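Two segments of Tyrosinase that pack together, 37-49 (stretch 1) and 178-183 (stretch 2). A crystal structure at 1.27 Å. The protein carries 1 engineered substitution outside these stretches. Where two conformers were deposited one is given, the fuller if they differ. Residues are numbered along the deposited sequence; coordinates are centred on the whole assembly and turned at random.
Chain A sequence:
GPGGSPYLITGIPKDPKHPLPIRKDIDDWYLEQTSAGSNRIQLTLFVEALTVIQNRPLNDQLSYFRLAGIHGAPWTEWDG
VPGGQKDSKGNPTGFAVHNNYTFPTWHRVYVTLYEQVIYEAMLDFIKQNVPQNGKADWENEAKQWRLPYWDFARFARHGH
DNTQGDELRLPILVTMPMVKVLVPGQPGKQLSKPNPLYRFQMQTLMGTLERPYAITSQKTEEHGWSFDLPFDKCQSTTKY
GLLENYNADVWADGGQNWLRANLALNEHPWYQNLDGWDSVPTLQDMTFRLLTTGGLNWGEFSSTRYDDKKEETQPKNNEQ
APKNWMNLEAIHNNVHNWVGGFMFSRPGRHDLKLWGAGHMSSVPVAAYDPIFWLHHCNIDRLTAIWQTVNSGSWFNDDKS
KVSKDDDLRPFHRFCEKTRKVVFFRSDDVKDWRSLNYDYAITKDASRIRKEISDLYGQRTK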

# COMPACT_ATOMS: atom_id res chain seq x y z
N GLY A 37 -28.34 0.40 0.04
CA GLY A 37 -28.67 0.27 -1.37
C GLY A 37 -27.57 0.81 -2.27
O GLY A 37 -26.62 1.48 -1.83
N SER A 38 -27.67 0.53 -3.57
CA SER A 38 -26.70 1.08 -4.52
C SER A 38 -27.07 2.47 -5.06
O SER A 38 -27.23 2.68 -6.27
CB SER A 38 -26.52 0.12 -5.70
OG SER A 38 -26.32 -1.20 -5.24
N ASN A 39 -27.18 3.42 -4.13
CA ASN A 39 -27.50 4.82 -4.39
C ASN A 39 -26.26 5.57 -4.85
O ASN A 39 -25.90 6.52 -4.16
CB ASN A 39 -28.09 5.45 -3.11
CG ASN A 39 -29.39 4.78 -2.72
OD1 ASN A 39 -30.39 4.93 -3.44
ND2 ASN A 39 -29.41 4.03 -1.62
N ARG A 40 -25.66 5.10 -5.94
CA ARG A 40 -24.29 5.42 -6.28
C ARG A 40 -24.19 6.44 -7.40
O ARG A 40 -23.12 6.52 -8.02
CB ARG A 40 -23.55 4.15 -6.73
CG ARG A 40 -23.19 3.18 -5.63
CD ARG A 40 -22.49 1.93 -6.16
NE ARG A 40 -22.35 0.96 -5.09
CZ ARG A 40 -21.21 0.64 -4.49
NH1 ARG A 40 -20.05 1.18 -4.84
NH2 ARG A 40 -21.24 -0.27 -3.52
N ILE A 41 -25.24 7.26 -7.64
CA ILE A 41 -25.04 8.18 -8.78
C ILE A 41 -23.97 9.20 -8.45
O ILE A 41 -23.07 9.39 -9.28
CB ILE A 41 -26.34 8.88 -9.22
CG1 ILE A 41 -27.37 7.92 -9.79
CG2 ILE A 41 -26.02 9.99 -10.21
CD1 ILE A 41 -28.74 8.52 -10.04
N GLN A 42 -24.01 9.86 -7.28
CA GLN A 42 -22.96 10.86 -7.01
C GLN A 42 -21.58 10.23 -6.97
O GLN A 42 -20.60 10.81 -7.45
CB GLN A 42 -23.22 11.62 -5.71
CG GLN A 42 -24.35 12.64 -5.82
CD GLN A 42 -24.54 13.43 -4.55
OE1 GLN A 42 -23.62 13.54 -3.75
NE2 GLN A 42 -25.69 14.06 -4.39
N LEU A 43 -21.46 9.03 -6.38
CA LEU A 43 -20.16 8.36 -6.36
C LEU A 43 -19.67 8.07 -7.77
O LEU A 43 -18.48 8.27 -8.12
CB LEU A 43 -20.24 7.06 -5.57
CG LEU A 43 -18.98 6.19 -5.55
CD1 LEU A 43 -17.82 6.92 -4.88
CD2 LEU A 43 -19.25 4.88 -4.80
N THR A 44 -20.58 7.60 -8.63
CA THR A 44 -20.19 7.37 -10.02
C THR A 44 -19.78 8.65 -10.72
O THR A 44 -18.76 8.71 -11.41
CB THR A 44 -21.38 6.72 -10.76
OG1 THR A 44 -21.67 5.44 -10.18
CG2 THR A 44 -21.06 6.46 -12.24
N LEU A 45 -20.54 9.73 -10.54
CA LEU A 45 -20.21 11.01 -11.15
C LEU A 45 -18.83 11.49 -10.71
O LEU A 45 -18.02 11.99 -11.49
CB LEU A 45 -21.29 12.03 -10.75
CG LEU A 45 -22.63 11.93 -11.48
CD1 LEU A 45 -23.62 12.92 -10.86
CD2 LEU A 45 -22.45 12.11 -12.99
N PHE A 46 -18.56 11.37 -9.40
CA PHE A 46 -17.31 11.90 -8.87
C PHE A 46 -16.15 11.06 -9.41
O PHE A 46 -15.15 11.59 -9.91
CB PHE A 46 -17.35 11.94 -7.35
CG PHE A 46 -16.24 12.63 -6.61
CD1 PHE A 46 -15.24 13.37 -7.22
CD2 PHE A 46 -16.18 12.51 -5.20
CE1 PHE A 46 -14.22 14.00 -6.51
CE2 PHE A 46 -15.19 13.15 -4.49
CZ PHE A 46 -14.21 13.91 -5.12
N VAL A 47 -16.28 9.74 -9.35
CA VAL A 47 -15.21 8.87 -9.87
C VAL A 47 -14.98 9.08 -11.36
O VAL A 47 -13.84 9.22 -11.82
CB VAL A 47 -15.57 7.38 -9.60
CG1 VAL A 47 -14.64 6.46 -10.35
CG2 VAL A 47 -15.54 7.11 -8.10
N GLU A 48 -16.06 9.13 -12.14
CA GLU A 48 -15.90 9.23 -13.59
C GLU A 48 -15.38 10.61 -13.98
O GLU A 48 -14.51 10.70 -14.85
CB GLU A 48 -17.21 8.92 -14.32
CG GLU A 48 -17.70 7.49 -14.12
CD GLU A 48 -16.99 6.42 -14.93
OE1 GLU A 48 -16.08 6.72 -15.71
OE2 GLU A 48 -17.36 5.24 -14.81
N ALA A 49 -15.89 11.64 -13.32
CA ALA A 49 -15.40 13.00 -13.64
C ALA A 49 -13.93 13.17 -13.27
O ALA A 49 -13.13 13.74 -14.02
CB ALA A 49 -16.22 14.05 -12.93
N MET A 178 -9.69 0.24 -5.69
CA MET A 178 -10.75 0.13 -6.70
C MET A 178 -12.08 0.57 -6.11
O MET A 178 -12.27 0.52 -4.88
CB MET A 178 -10.87 -1.31 -7.21
CG MET A 178 -9.57 -1.91 -7.72
SD MET A 178 -9.00 -1.22 -9.29
CE MET A 178 -10.21 -1.92 -10.42
N VAL A 179 -13.00 1.01 -6.96
CA VAL A 179 -14.31 1.48 -6.50
C VAL A 179 -15.35 1.01 -7.51
O VAL A 179 -15.07 0.93 -8.70
CB VAL A 179 -14.33 3.01 -6.33
CG1 VAL A 179 -13.98 3.71 -7.64
CG2 VAL A 179 -15.68 3.51 -5.80
N LYS A 180 -16.55 0.70 -7.02
CA LYS A 180 -17.62 0.20 -7.88
C LYS A 180 -18.53 1.36 -8.27
O LYS A 180 -18.99 2.11 -7.41
CB LYS A 180 -18.40 -0.89 -7.16
N VAL A 181 -18.77 1.48 -9.56
CA VAL A 181 -19.61 2.53 -10.12
C VAL A 181 -20.75 1.91 -10.95
O VAL A 181 -20.68 0.74 -11.35
CB VAL A 181 -18.82 3.55 -10.96
CG1 VAL A 181 -17.73 4.24 -10.15
CG2 VAL A 181 -18.23 2.92 -12.21
N LEU A 182 -21.78 2.71 -11.16
CA LEU A 182 -22.93 2.37 -11.98
C LEU A 182 -22.61 2.52 -13.46
O LEU A 182 -21.89 3.42 -13.85
CB LEU A 182 -24.12 3.30 -11.67
CG LEU A 182 -24.58 3.36 -10.22
CD1 LEU A 182 -25.86 4.17 -10.08
CD2 LEU A 182 -24.80 1.95 -9.66
N VAL A 183 -23.24 1.67 -14.25
CA VAL A 183 -23.28 1.87 -15.69
C VAL A 183 -24.58 2.56 -16.11
O VAL A 183 -25.66 1.95 -16.07
CB VAL A 183 -23.12 0.52 -16.40
CG1 VAL A 183 -23.07 0.72 -17.90
CG2 VAL A 183 -21.86 -0.19 -15.88
O HOH W 1 -17.26 0.75 -3.99
O HOH W 2 -20.04 4.68 -15.37

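The first turns of a helix, residues 41-49, lie across a strand at 178-182, the two N-to-C directions 109° apart and the axes 7.1 Å from each other at closest approach. Thr44 and Val181 sit at the crossing, their CA atoms 4.9 Å apart, and Thr44 OG1 lies 3.5 Å from Val181 CB.

Thr44 does two jobs with one atom. Its OG1 donates to Arg40 O (2.8 Å), the carbonyl that also receives Thr44 N at 2.8 Å. With its proton so spent, OG1 accepts from Leu182 N at 2.9 Å, nearly straight at 170°. A strand amide is thus satisfied by a helix side chain, and the buried hydroxyl is used as both donor and acceptor.

Arg40, at the N-cap position, reaches along the strand with an extended chain. NH1 donates to Lys180 O at 2.9 Å, though the 137° angle is well short of straight; the carbonyl lies at the edge of the guanidinium, near its plane, where N-H groups point. NH1 also donates to a water 2.9 Å away, and that water accepts from Lys180 N at 3.1 Å, so Arg40 serves both backbone polar groups of Lys180, one directly and one through solvent. A second water donates to Glu48 OE2 (2.8 Å) and Leu182 O (2.7 Å), linking a helix carboxylate to a strand carbonyl.

Apolar contacts fill the space around this polar lattice. Val47 meets two strand valines, CG2 to Val179 CG1 and CG1 to Val181 CG1, both at 3.8 Å, while Leu43 CD2 lies 4.0 Å from Val179 CG2. Leu182, with the largest covered area, packs its CG 3.7 Å from Arg40 CB and its CD1 4.1 Å from Ile41 CG1.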